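Local coordinates for hypothetical protein XAC2396 (Xanthomonas axonopodis pv. citri, PDB 2G3W) that is of unknown function but adopts a compact fold built around a variation of the PD-(D/E)XK nuclease motif, consistent with a distant relationship to nucleases, at residues Leu12-Asp18 / Phe152-Asp158; Asp37-Met41 / Glu140-Ile146; Asp158-Gln162 / Thr171-Met175. Residue numbers count along the deposited sequence, not the author numbering.

Contact 1: Leu12-Asp18 / Phe152-Asp158; sequences LQISDMD and FDVIIQD
Five backbone hydrogen bonds join Leu-12–Asp-18 to Phe-152–Asp-158 in a parallel ladder. Gln-13 N donates to Phe-152 O (2.8 Å), Val-154 N to Gln-13 O (3.0 Å), Ser-15 N to Val-154 O (2.8 Å), Ile-156 N to Ser-15 O (2.8 Å) and Met-17 N to Ile-156 O (2.7 Å). Past the strand ends Asp-158 N donates to Asp-18 OD1 (2.7 Å) and Gly-159 N to Asp-18 OD2. Asp-158 (phi/psi 54/38°) and Gly-159 (78/3°) have the angles of the central pair of a type I' turn into strand 160-165, so Asp-18 holds both its amides. The strand axes are 4.7 Å apart and 7° from parallel. The register pairs Leu-12 with Phe-152 through Asp-16 with Ile-156; Met-17 and Asp-18 then leave the strand in helical conformation.

Leu-12, Ile-14, Asp-16, Phe-152, Val-154 and Ile-156 share one face, which helix 37-49 covers. Leu-12 (m,t) places CD2 3.8 Å from Phe-152 CB and 4.1 Å from CG2 of Val-154 (t); Ile-14 CG1 lies 4.2 Å from Val-154 CB. Ile-156 (m,t) brings CD1 within 3.7 Å of Asp-16 OD2, while Asp-16 OD1 accepts from Arg-19 N. On the more solvent-accessible face, Gln-13 OE1 bonds Asn-24. Asp-158 OD1 accepts from Tyr-74 N of the second subunit. This is a regular parallel strand pair within a mixed sheet, flanked by antiparallel neighbours 21-31 and 160-165.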
ATOM      1  N   LEU A  12      -0.508  -8.192 -25.252  1.00 36.66           N
ATOM      2  CA  LEU A  12      -0.338  -8.501 -23.834  1.00 36.49           C
ATOM      3  C   LEU A  12      -1.157  -9.718 -23.427  1.00 36.93           C
ATOM      4  O   LEU A  12      -2.385  -9.734 -23.576  1.00 36.89           O
ATOM      5  CB  LEU A  12      -0.731  -7.296 -22.963  1.00 36.73           C
ATOM      6  CG  LEU A  12      -0.079  -5.926 -23.209  1.00 35.50           C
ATOM      7  CD1 LEU A  12      -0.683  -4.861 -22.310  1.00 36.31           C
ATOM      8  CD2 LEU A  12       1.428  -6.013 -23.009  1.00 35.95           C
ATOM      9  N   GLN A  13      -0.465 -10.748 -22.950  1.00 37.07           N
ATOM     10  CA  GLN A  13      -1.108 -11.866 -22.300  1.00 37.26           C
ATOM     11  C   GLN A  13      -0.926 -11.701 -20.797  1.00 37.00           C
ATOM     12  O   GLN A  13       0.168 -11.903 -20.265  1.00 36.87           O
ATOM     13  CB  GLN A  13      -0.545 -13.199 -22.787  1.00 37.61           C
ATOM     14  CG  GLN A  13      -1.418 -14.398 -22.401  1.00 40.84           C
ATOM     15  CD  GLN A  13      -2.805 -14.368 -23.033  1.00 43.34           C
ATOM     16  OE1 GLN A  13      -2.968 -14.644 -24.220  1.00 45.68           O
ATOM     17  NE2 GLN A  13      -3.811 -14.062 -22.228  1.00 44.14           N
ATOM     18  N   ILE A  14      -2.015 -11.315 -20.140  1.00 36.82           N
ATOM     19  CA  ILE A  14      -2.014 -10.871 -18.738  1.00 36.79           C
ATOM     20  C   ILE A  14      -2.535 -11.980 -17.818  1.00 37.80           C
ATOM     21  O   ILE A  14      -3.547 -12.618 -18.097  1.00 37.23           O
ATOM     22  CB  ILE A  14      -2.833  -9.577 -18.564  1.00 36.35           C
ATOM     23  CG1 ILE A  14      -2.322  -8.499 -19.525  1.00 34.31           C
ATOM     24  CG2 ILE A  14      -2.802  -9.077 -17.081  1.00 34.86           C
ATOM     25  CD1 ILE A  14      -2.959  -7.141 -19.319  1.00 31.56           C
ATOM     26  N   SER A  15      -1.787 -12.220 -16.747  1.00 38.64           N
ATOM     27  CA  SER A  15      -2.158 -13.159 -15.704  1.00 39.56           C
ATOM     28  C   SER A  15      -2.046 -12.423 -14.386  1.00 39.99           C
ATOM     29  O   SER A  15      -0.972 -12.363 -13.774  1.00 39.78           O
ATOM     30  CB  SER A  15      -1.230 -14.362 -15.716  1.00 39.55           C
ATOM     31  OG  SER A  15      -1.419 -15.106 -16.894  1.00 40.73           O
ATOM     32  N   ASP A  16      -3.157 -11.840 -13.965  1.00 40.82           N
ATOM     33  CA  ASP A  16      -3.174 -11.058 -12.745  1.00 41.81           C
ATOM     34  C   ASP A  16      -3.838 -11.880 -11.646  1.00 43.13           C
ATOM     35  O   ASP A  16      -5.061 -11.960 -11.580  1.00 42.81           O
ATOM     36  CB  ASP A  16      -3.923  -9.742 -12.966  1.00 40.97           C
ATOM     37  CG  ASP A  16      -3.798  -8.784 -11.780  1.00 40.63           C
ATOM     38  OD1 ASP A  16      -3.581  -9.207 -10.628  1.00 40.87           O
ATOM     39  OD2 ASP A  16      -3.910  -7.571 -12.007  1.00 38.50           O
HETATM   40  N   MSE A  17      -3.014 -12.492 -10.797  1.00 44.40           N
HETATM   41  CA  MSE A  17      -3.457 -13.249  -9.619  0.50 45.92           C
HETATM   42  C   MSE A  17      -4.209 -12.357  -8.633  1.00 45.54           C
HETATM   43  O   MSE A  17      -5.172 -12.766  -7.990  1.00 45.64           O
HETATM   44  CB  MSE A  17      -2.245 -13.838  -8.891  0.50 45.68           C
HETATM   45  CG  MSE A  17      -1.844 -15.252  -9.273  0.50 47.25           C
HETATM   46 SE   MSE A  17      -0.091 -15.824  -8.528  0.50 49.52          SE
HETATM   47  CE  MSE A  17       0.253 -14.400  -7.214  0.50 47.44           C
ATOM     48  N   ASP A  18      -3.735 -11.124  -8.491  1.00 45.44           N
ATOM     49  CA  ASP A  18      -4.299 -10.186  -7.515  1.00 46.09           C
ATOM     50  C   ASP A  18      -5.753  -9.766  -7.814  1.00 46.90           C
ATOM     51  O   ASP A  18      -6.549  -9.579  -6.884  1.00 47.42           O
ATOM     52  CB  ASP A  18      -3.393  -8.945  -7.363  1.00 45.38           C
ATOM     53  CG  ASP A  18      -1.998  -9.281  -6.831  1.00 44.41           C
ATOM     54  OD1 ASP A  18      -1.817 -10.355  -6.234  1.00 40.10           O
ATOM     55  OD2 ASP A  18      -1.068  -8.456  -6.998  1.00 42.86           O
ATOM     56  N   PHE A 152       4.193  -9.421 -24.858  1.00 34.35           N
ATOM     57  CA  PHE A 152       4.519  -9.578 -23.441  1.00 34.61           C
ATOM     58  C   PHE A 152       3.558 -10.495 -22.694  1.00 35.17           C
ATOM     59  O   PHE A 152       2.330 -10.420 -22.871  1.00 34.99           O
ATOM     60  CB  PHE A 152       4.553  -8.220 -22.719  1.00 35.04           C
ATOM     61  CG  PHE A 152       5.797  -7.425 -22.984  1.00 35.28           C
ATOM     62  CD1 PHE A 152       6.955  -7.632 -22.226  1.00 36.15           C
ATOM     63  CD2 PHE A 152       5.817  -6.467 -23.990  1.00 34.65           C
ATOM     64  CE1 PHE A 152       8.110  -6.900 -22.485  1.00 35.64           C
ATOM     65  CE2 PHE A 152       6.966  -5.745 -24.261  1.00 33.30           C
ATOM     66  CZ  PHE A 152       8.113  -5.954 -23.505  1.00 35.37           C
ATOM     67  N   ASP A 153       4.136 -11.371 -21.864  1.00 35.19           N
ATOM     68  CA  ASP A 153       3.432 -11.930 -20.725  1.00 35.01           C
ATOM     69  C   ASP A 153       3.623 -10.963 -19.604  1.00 35.26           C
ATOM     70  O   ASP A 153       4.755 -10.541 -19.332  1.00 33.67           O
ATOM     71  CB  ASP A 153       4.032 -13.275 -20.324  1.00 36.35           C
ATOM     72  CG  ASP A 153       3.810 -14.337 -21.371  1.00 37.22           C
ATOM     73  OD1 ASP A 153       2.673 -14.464 -21.873  1.00 41.18           O
ATOM     74  OD2 ASP A 153       4.774 -15.045 -21.701  1.00 41.16           O
ATOM     75  N   VAL A 154       2.504 -10.563 -19.009  1.00 34.55           N
ATOM     76  CA  VAL A 154       2.500  -9.732 -17.826  1.00 35.51           C
ATOM     77  C   VAL A 154       1.937 -10.589 -16.711  1.00 36.05           C
ATOM     78  O   VAL A 154       0.750 -10.965 -16.728  1.00 36.25           O
ATOM     79  CB  VAL A 154       1.639  -8.465 -18.007  1.00 34.99           C
ATOM     80  CG1 VAL A 154       1.955  -7.447 -16.894  1.00 35.92           C
ATOM     81  CG2 VAL A 154       1.869  -7.840 -19.387  1.00 34.02           C
ATOM     82  N   ILE A 155       2.810 -10.941 -15.775  1.00 36.01           N
ATOM     83  CA  ILE A 155       2.440 -11.802 -14.673  1.00 36.77           C
ATOM     84  C   ILE A 155       2.353 -10.901 -13.416  1.00 36.92           C
ATOM     85  O   ILE A 155       3.358 -10.297 -13.012  1.00 37.01           O
ATOM     86  CB  ILE A 155       3.462 -12.942 -14.495  1.00 36.77           C
ATOM     87  CG1 ILE A 155       3.252 -14.022 -15.565  1.00 37.61           C
ATOM     88  CG2 ILE A 155       3.317 -13.599 -13.130  1.00 38.35           C
ATOM     89  CD1 ILE A 155       4.501 -14.742 -15.945  1.00 40.60           C
ATOM     90  N   ILE A 156       1.156 -10.796 -12.838  1.00 37.05           N
ATOM     91  CA  ILE A 156       0.948  -9.990 -11.618  1.00 37.87           C
ATOM     92  C   ILE A 156       0.517 -10.896 -10.471  1.00 39.32           C
ATOM     93  O   ILE A 156      -0.407 -11.706 -10.627  1.00 39.75           O
ATOM     94  CB  ILE A 156      -0.048  -8.837 -11.853  1.00 37.95           C
ATOM     95  CG1 ILE A 156       0.369  -8.036 -13.102  1.00 36.86           C
ATOM     96  CG2 ILE A 156      -0.134  -7.940 -10.609  1.00 36.61           C
ATOM     97  CD1 ILE A 156      -0.629  -6.935 -13.528  1.00 38.52           C
ATOM     98  N   GLN A 157       1.237 -10.794  -9.354  1.00 39.74           N
ATOM     99  CA  GLN A 157       1.061 -11.675  -8.197  0.50 40.37           C
ATOM    100  C   GLN A 157       1.635 -11.025  -6.926  1.00 40.74           C
ATOM    101  O   GLN A 157       2.799 -10.629  -6.911  1.00 41.31           O
ATOM    102  CB  GLN A 157       1.731 -13.037  -8.468  0.50 40.33           C
ATOM    103  CG  GLN A 157       3.283 -13.085  -8.385  0.25 40.61           C
ATOM    104  CD  GLN A 157       4.025 -12.308  -9.482  0.25 40.21           C
ATOM    105  OE1 GLN A 157       3.445 -11.876 -10.478  0.25 40.24           O
ATOM    106  NE2 GLN A 157       5.329 -12.147  -9.297  0.25 39.65           N
ATOM    107  N   ASP A 158       0.834 -10.926  -5.872  1.00 41.01           N
ATOM    108  CA  ASP A 158       1.277 -10.324  -4.606  1.00 41.59           C
ATOM    109  C   ASP A 158       1.867  -8.902  -4.745  1.00 41.72           C
ATOM    110  O   ASP A 158       2.827  -8.549  -4.060  1.00 41.83           O
ATOM    111  CB  ASP A 158       2.263 -11.254  -3.887  1.00 40.86           C
ATOM    112  CG  ASP A 158       1.631 -12.572  -3.495  1.00 41.08           C
ATOM    113  OD1 ASP A 158       0.397 -12.590  -3.289  1.00 40.06           O
ATOM    114  OD2 ASP A 158       2.368 -13.581  -3.394  1.00 39.15           O
TER

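Contact 2: Asp37-Met41 / Glu140-Ile146; sequences DERLM and EALGALI
Residues Asp-37–Met-41 form the first turn of helix 37-49, with Met-41 N bonded to Asp-37 O at 3.0 Å. Residues 140-146 carry the C-terminal part of helix 136-143 into a type I beta turn from Gly-143 to Ile-146. The contact is a close helix-to-helix approach at a glycine, through which the end of helix 136-143 meets the start of the helix that packs on the mixed sheet. Backbones come nearest at Glu-38 CA and Gly-143 CA, 3.8 Å apart. An ideal CB on residue 143 would lie 2.8 Å from Glu-38 CA, a clash, so the missing side chain makes this approach possible.

Around that point the side chains are largely apolar. Met-41, a selenomethionine with all three chi angles near m, folds against 140-146: its CG is 3.4 Å from Leu-142 O and 3.7 Å from Gly-143 CA, its CE is 3.8 Å from Leu-142 CD1, and its SE is 3.9 Å from Ile-146 CG1. Ile-146, with chi1 and chi2 both t, points back toward the helix, and its CD1 meets Leu-40 CD2 at 3.7 Å. Met-41 also rests on Met-150 and Phe-152 of strand 149-157, which continues this patch onto the sheet. Glu-38, extended (t, t), runs back along helix 136-143, its OE2 lying 3.6 Å from Glu-140 N and hydrogen-bonded to Thr-139 OG1.

At the N-terminal end of 37-41 Asp-37 OD1 accepts from Gln-31 NE2, while a water donates to Asp-37 OD2 (2.7 Å) and to Gly-143 O (2.9 Å), bridging the two segments.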
ATOM      1  N   ASP A  37      11.203   6.362 -25.152  1.00 34.04           N
ATOM      2  CA  ASP A  37      10.945   4.909 -25.098  1.00 33.74           C
ATOM      3  C   ASP A  37      10.524   4.436 -23.703  1.00 32.84           C
ATOM      4  O   ASP A  37       9.589   3.649 -23.550  1.00 33.65           O
ATOM      5  CB  ASP A  37      12.193   4.151 -25.546  1.00 33.41           C
ATOM      6  CG  ASP A  37      12.487   4.330 -27.009  1.00 32.88           C
ATOM      7  OD1 ASP A  37      11.686   4.943 -27.761  1.00 32.93           O
ATOM      8  OD2 ASP A  37      13.533   3.834 -27.424  1.00 35.55           O
ATOM      9  N   GLU A  38      11.233   4.916 -22.682  1.00 32.71           N
ATOM     10  CA  GLU A  38      10.883   4.652 -21.292  1.00 31.09           C
ATOM     11  C   GLU A  38       9.423   5.054 -20.977  1.00 30.96           C
ATOM     12  O   GLU A  38       8.683   4.253 -20.438  1.00 31.23           O
ATOM     13  CB  GLU A  38      11.833   5.404 -20.355  1.00 32.04           C
ATOM     14  CG  GLU A  38      11.512   5.244 -18.859  1.00 29.73           C
ATOM     15  CD  GLU A  38      12.519   5.952 -17.923  1.00 32.57           C
ATOM     16  OE1 GLU A  38      13.299   6.806 -18.388  1.00 32.67           O
ATOM     17  OE2 GLU A  38      12.533   5.654 -16.710  1.00 33.61           O
ATOM     18  N   ARG A  39       9.021   6.289 -21.289  1.00 31.07           N
ATOM     19  CA  ARG A  39       7.632   6.742 -21.002  1.00 30.52           C
ATOM     20  C   ARG A  39       6.638   5.893 -21.761  1.00 30.18           C
ATOM     21  O   ARG A  39       5.604   5.501 -21.199  1.00 30.90           O
ATOM     22  CB  ARG A  39       7.415   8.197 -21.423  1.00 30.78           C
ATOM     23  CG  ARG A  39       6.132   8.802 -20.826  1.00 30.41           C
ATOM     24  CD  ARG A  39       5.985  10.243 -21.299  1.00 36.08           C
ATOM     25  NE  ARG A  39       4.833  10.901 -20.682  1.00 39.30           N
ATOM     26  CZ  ARG A  39       3.562  10.651 -20.980  1.00 43.32           C
ATOM     27  NH1 ARG A  39       3.244   9.756 -21.937  1.00 42.07           N
ATOM     28  NH2 ARG A  39       2.599  11.324 -20.336  1.00 42.57           N
ATOM     29  N   LEU A  40       6.943   5.570 -23.025  1.00 30.24           N
ATOM     30  CA  LEU A  40       6.023   4.691 -23.786  1.00 30.23           C
ATOM     31  C   LEU A  40       5.818   3.342 -23.081  1.00 29.69           C
ATOM     32  O   LEU A  40       4.692   2.818 -22.978  1.00 30.51           O
ATOM     33  CB  LEU A  40       6.507   4.501 -25.236  1.00 30.75           C
ATOM     34  CG  LEU A  40       5.360   3.817 -25.981  1.00 32.49           C
ATOM     35  CD1 LEU A  40       4.786   4.684 -27.031  1.00 32.98           C
ATOM     36  CD2 LEU A  40       5.709   2.417 -26.463  1.00 33.59           C
HETATM   37  N   MSE A  41       6.898   2.756 -22.594  1.00 29.33           N
HETATM   38  CA  MSE A  41       6.801   1.454 -21.946  1.00 30.59           C
HETATM   39  C   MSE A  41       6.090   1.560 -20.576  1.00 29.74           C
HETATM   40  O   MSE A  41       5.402   0.633 -20.147  1.00 31.04           O
HETATM   41  CB  MSE A  41       8.192   0.746 -21.845  1.00 31.01           C
HETATM   42  CG  MSE A  41       8.840   0.430 -23.218  1.00 32.88           C
HETATM   43 SE   MSE A  41       7.747  -0.818 -24.202  0.80 35.58          SE
HETATM   44  CE  MSE A  41       8.004  -2.344 -23.045  1.00 35.29           C
ATOM     45  N   GLU A 140      13.574   2.227 -16.742  1.00 34.94           N
ATOM     46  CA  GLU A 140      14.596   2.492 -17.752  1.00 35.77           C
ATOM     47  C   GLU A 140      15.047   1.208 -18.464  1.00 34.98           C
ATOM     48  O   GLU A 140      15.270   1.204 -19.684  1.00 34.45           O
ATOM     49  CB  GLU A 140      15.762   3.237 -17.125  1.00 35.49           C
ATOM     50  CG  GLU A 140      16.776   3.733 -18.139  1.00 41.41           C
ATOM     51  CD  GLU A 140      17.828   4.585 -17.480  1.00 43.27           C
ATOM     52  OE1 GLU A 140      17.652   4.898 -16.279  1.00 44.82           O
ATOM     53  OE2 GLU A 140      18.820   4.931 -18.152  1.00 48.93           O
ATOM     54  N   ALA A 141      15.143   0.117 -17.701  1.00 34.27           N
ATOM     55  CA  ALA A 141      15.361  -1.228 -18.265  1.00 33.86           C
ATOM     56  C   ALA A 141      14.179  -1.647 -19.138  1.00 33.32           C
ATOM     57  O   ALA A 141      14.357  -2.307 -20.165  1.00 32.51           O
ATOM     58  CB  ALA A 141      15.568  -2.244 -17.136  1.00 33.25           C
ATOM     59  N   LEU A 142      12.963  -1.269 -18.737  1.00 33.26           N
ATOM     60  CA  LEU A 142      11.774  -1.640 -19.527  1.00 33.79           C
ATOM     61  C   LEU A 142      11.733  -0.908 -20.848  1.00 32.88           C
ATOM     62  O   LEU A 142      11.369  -1.482 -21.859  1.00 32.95           O
ATOM     63  CB  LEU A 142      10.484  -1.447 -18.743  1.00 33.15           C
ATOM     64  CG  LEU A 142       9.157  -1.965 -19.292  1.00 34.80           C
ATOM     65  CD1 LEU A 142       9.123  -3.502 -19.584  1.00 36.77           C
ATOM     66  CD2 LEU A 142       8.069  -1.568 -18.287  1.00 35.12           C
ATOM     67  N   GLY A 143      12.129   0.361 -20.835  1.00 33.03           N
ATOM     68  CA  GLY A 143      12.236   1.136 -22.057  1.00 32.22           C
ATOM     69  C   GLY A 143      13.195   0.522 -23.052  1.00 32.57           C
ATOM     70  O   GLY A 143      13.048   0.710 -24.246  1.00 34.05           O
ATOM     71  N   ALA A 144      14.185  -0.220 -22.575  1.00 32.59           N
ATOM     72  CA  ALA A 144      15.160  -0.829 -23.486  1.00 32.10           C
ATOM     73  C   ALA A 144      14.585  -2.043 -24.211  1.00 32.26           C
ATOM     74  O   ALA A 144      15.176  -2.525 -25.184  1.00 31.63           O
ATOM     75  CB  ALA A 144      16.458  -1.203 -22.730  1.00 31.73           C
ATOM     76  N   LEU A 145      13.433  -2.533 -23.749  1.00 31.85           N
ATOM     77  CA  LEU A 145      12.803  -3.701 -24.381  1.00 32.32           C
ATOM     78  C   LEU A 145      11.810  -3.290 -25.467  1.00 32.36           C
ATOM     79  O   LEU A 145      11.143  -4.151 -26.057  1.00 32.69           O
ATOM     80  CB  LEU A 145      12.086  -4.561 -23.328  1.00 32.83           C
ATOM     81  CG  LEU A 145      12.935  -5.225 -22.231  1.00 32.68           C
ATOM     82  CD1 LEU A 145      12.090  -6.114 -21.362  1.00 35.53           C
ATOM     83  CD2 LEU A 145      14.092  -6.039 -22.806  1.00 35.32           C
ATOM     84  N   ILE A 146      11.715  -1.989 -25.733  1.00 31.98           N
ATOM     85  CA  ILE A 146      10.807  -1.464 -26.751  1.00 31.16           C
ATOM     86  C   ILE A 146      11.123  -2.044 -28.163  1.00 31.24           C
ATOM     87  O   ILE A 146      12.273  -2.216 -28.542  1.00 29.64           O
ATOM     88  CB  ILE A 146      10.792   0.067 -26.768  1.00 32.36           C
ATOM     89  CG1 ILE A 146       9.493   0.600 -27.398  1.00 30.91           C
ATOM     90  CG2 ILE A 146      12.023   0.629 -27.498  1.00 31.34           C
ATOM     91  CD1 ILE A 146       9.335   2.086 -27.155  1.00 33.45           C
TER
HETATM   92  O   HOH W   1      14.996   2.286 -25.740  1.00 28.97           O

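Contact 3: Asp158-Gln162 / Thr171-Met175; sequences DGEVQ and TLTPM
This is an antiparallel pairing within the beta hairpin of strands 160-165 and 168-176, at the end remote from its connecting turn, where the two strands begin to separate. The end-to-end directions of 159-162 and 171-174 are 149° apart, off a strict antiparallel course. Val-161 and Leu-172 form a hydrogen-bonded pair (CA–CA 5.5 Å): Val-161 N donates to Leu-172 O at 2.8 Å and Leu-172 N to Val-161 O at 2.9 Å. Next toward the turn, Gln-162 and Thr-171 are a non-hydrogen-bonded pair with CA atoms 4.3 Å apart, and Thr-171 CA approaches Val-161 O at 3.3 Å in a CA-H...O contact.

In the other direction direct backbone bonding is replaced by a water bridge. Pro-174 has no amide hydrogen to offer, and its CD lies 3.1 Å from Gly-159 O; a water instead donates to Gly-159 O (2.6 Å) and Pro-174 O (2.7 Å). Gly-159 has a phi of 78°, a conformation that favours glycine, as the chain turns into strand 160-165.

Val-161 (chi1 p) fills the buried face, with CG1 3.8 Å from Leu-172 CG and 4.0 Å from Pro-174 CD. On the outer side Glu-160 CG lies 3.6 Å from Thr-171 CG2. Beyond the pair, Val-161 packs on Val-154 and Ile-156 of strand 149-157 and against Leu-45 and Leu-49 of helix 37-49, while Leu-172 and Pro-174 rest against Leu-134, which follows strand 129-133.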
ATOM      1  N   ASP A 158       0.834 -10.926  -5.872  1.00 41.01           N
ATOM      2  CA  ASP A 158       1.277 -10.324  -4.606  1.00 41.59           C
ATOM      3  C   ASP A 158       1.867  -8.902  -4.745  1.00 41.72           C
ATOM      4  O   ASP A 158       2.827  -8.549  -4.060  1.00 41.83           O
ATOM      5  CB  ASP A 158       2.263 -11.254  -3.887  1.00 40.86           C
ATOM      6  CG  ASP A 158       1.631 -12.572  -3.495  1.00 41.08           C
ATOM      7  OD1 ASP A 158       0.397 -12.590  -3.289  1.00 40.06           O
ATOM      8  OD2 ASP A 158       2.368 -13.581  -3.394  1.00 39.15           O
ATOM      9  N   GLY A 159       1.283  -8.103  -5.635  1.00 42.39           N
ATOM     10  CA  GLY A 159       1.713  -6.721  -5.877  1.00 42.01           C
ATOM     11  C   GLY A 159       2.966  -6.568  -6.723  1.00 42.47           C
ATOM     12  O   GLY A 159       3.439  -5.451  -6.961  1.00 42.61           O
ATOM     13  N   GLU A 160       3.495  -7.688  -7.190  1.00 41.65           N
ATOM     14  CA  GLU A 160       4.684  -7.707  -8.014  1.00 41.72           C
ATOM     15  C   GLU A 160       4.296  -7.915  -9.483  1.00 41.80           C
ATOM     16  O   GLU A 160       3.396  -8.706  -9.799  1.00 41.34           O
ATOM     17  CB  GLU A 160       5.594  -8.829  -7.533  1.00 41.75           C
ATOM     18  CG  GLU A 160       6.826  -9.028  -8.342  1.00 41.89           C
ATOM     19  CD  GLU A 160       7.708 -10.112  -7.790  1.00 42.80           C
ATOM     20  OE1 GLU A 160       7.407 -11.309  -7.992  1.00 43.71           O
ATOM     21  OE2 GLU A 160       8.730  -9.764  -7.177  1.00 44.91           O
ATOM     22  N   VAL A 161       4.967  -7.201 -10.380  1.00 40.88           N
ATOM     23  CA  VAL A 161       4.658  -7.306 -11.802  1.00 40.60           C
ATOM     24  C   VAL A 161       5.901  -7.716 -12.575  1.00 40.17           C
ATOM     25  O   VAL A 161       6.978  -7.156 -12.369  1.00 39.98           O
ATOM     26  CB  VAL A 161       3.990  -5.991 -12.370  1.00 40.31           C
ATOM     27  CG1 VAL A 161       4.846  -4.791 -12.114  1.00 42.04           C
ATOM     28  CG2 VAL A 161       3.637  -6.128 -13.882  1.00 39.19           C
ATOM     29  N   GLN A 162       5.737  -8.721 -13.430  1.00 39.45           N
ATOM     30  CA  GLN A 162       6.748  -9.143 -14.400  1.00 38.93           C
ATOM     31  C   GLN A 162       6.257  -8.901 -15.820  1.00 38.83           C
ATOM     32  O   GLN A 162       5.142  -9.282 -16.180  1.00 38.56           O
ATOM     33  CB  GLN A 162       7.139 -10.631 -14.233  1.00 38.96           C
ATOM     34  CG  GLN A 162       8.229 -11.065 -15.232  1.00 38.83           C
ATOM     35  CD  GLN A 162       8.662 -12.530 -15.147  1.00 40.03           C
ATOM     36  OE1 GLN A 162       8.040 -13.358 -14.471  1.00 41.19           O
ATOM     37  NE2 GLN A 162       9.742 -12.853 -15.855  1.00 39.03           N
ATOM     38  N   THR A 171      11.133  -7.139 -13.812  1.00 35.25           N
ATOM     39  CA  THR A 171      10.223  -7.355 -12.687  1.00 35.10           C
ATOM     40  C   THR A 171      10.361  -6.199 -11.714  1.00 35.32           C
ATOM     41  O   THR A 171      11.471  -5.764 -11.375  1.00 36.15           O
ATOM     42  CB  THR A 171      10.498  -8.703 -11.930  1.00 35.01           C
ATOM     43  OG1 THR A 171      10.552  -9.778 -12.858  1.00 32.29           O
ATOM     44  CG2 THR A 171       9.408  -9.018 -10.914  1.00 34.89           C
ATOM     45  N   LEU A 172       9.224  -5.685 -11.297  1.00 35.56           N
ATOM     46  CA  LEU A 172       9.168  -4.594 -10.321  1.00 36.03           C
ATOM     47  C   LEU A 172       7.931  -4.683  -9.429  1.00 35.79           C
ATOM     48  O   LEU A 172       6.945  -5.316  -9.785  1.00 35.30           O
ATOM     49  CB  LEU A 172       9.209  -3.253 -11.034  1.00 35.27           C
ATOM     50  CG  LEU A 172       8.048  -2.835 -11.934  1.00 36.22           C
ATOM     51  CD1 LEU A 172       8.026  -1.331 -12.039  1.00 38.27           C
ATOM     52  CD2 LEU A 172       8.175  -3.428 -13.316  1.00 36.76           C
ATOM     53  N   THR A 173       8.004  -4.039  -8.268  1.00 36.00           N
ATOM     54  CA  THR A 173       6.919  -3.997  -7.308  1.00 36.48           C
ATOM     55  C   THR A 173       6.500  -2.543  -7.160  1.00 35.87           C
ATOM     56  O   THR A 173       7.230  -1.750  -6.544  1.00 34.58           O
ATOM     57  CB  THR A 173       7.393  -4.464  -5.967  1.00 36.73           C
ATOM     58  OG1 THR A 173       7.936  -5.771  -6.119  1.00 40.09           O
ATOM     59  CG2 THR A 173       6.244  -4.484  -4.930  1.00 40.04           C
ATOM     60  N   PRO A 174       5.353  -2.184  -7.757  1.00 34.86           N
ATOM     61  CA  PRO A 174       4.885  -0.796  -7.651  1.00 35.57           C
ATOM     62  C   PRO A 174       4.644  -0.414  -6.205  1.00 34.90           C
ATOM     63  O   PRO A 174       4.182  -1.240  -5.410  1.00 35.62           O
ATOM     64  CB  PRO A 174       3.596  -0.792  -8.454  1.00 34.61           C
ATOM     65  CG  PRO A 174       3.797  -1.977  -9.459  1.00 35.19           C
ATOM     66  CD  PRO A 174       4.476  -3.001  -8.609  1.00 35.32           C
HETATM   67  N   MSE A 175       5.033   0.794  -5.844  1.00 34.12           N
HETATM   68  CA  MSE A 175       4.830   1.253  -4.490  1.00 35.73           C
HETATM   69  C   MSE A 175       3.538   2.091  -4.420  1.00 34.36           C
HETATM   70  O   MSE A 175       3.391   3.070  -5.113  1.00 33.59           O
HETATM   71  CB  MSE A 175       6.086   1.986  -3.944  1.00 35.15           C
HETATM   72  CG  MSE A 175       5.823   2.853  -2.714  1.00 42.69           C
HETATM   73 SE   MSE A 175       5.399   1.793  -1.140  0.80 58.73          SE
HETATM   74  CE  MSE A 175       4.779   3.334   0.013  1.00 42.77           C
TER
HETATM   75  O   HOH W   2       2.673  -3.482  -5.409  1.00 42.32           O

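How the contacts relate
From the N terminus, the chain runs through 12-18 and then 37-41, each awaiting a partner more than 90 residues later. Residues 140-146 close contact 2, and 152-158 then close the wider loop of contact 1, so in sequence contact 2 falls entirely between the two segments of contact 1. Contact 3 follows in series, a short hairpin closure that shares Asp-158 with contact 1. Contacts 1 and 3 belong to one sheet, joined through Ile-155 and Gln-162 of adjacent strands. Contact 2 secures the start of the helix covering that sheet and meets contact 1 where Phe-152 CZ packs 3.6 Å from Met-41 CE. Contacts 1 and 3 also reach the second subunit.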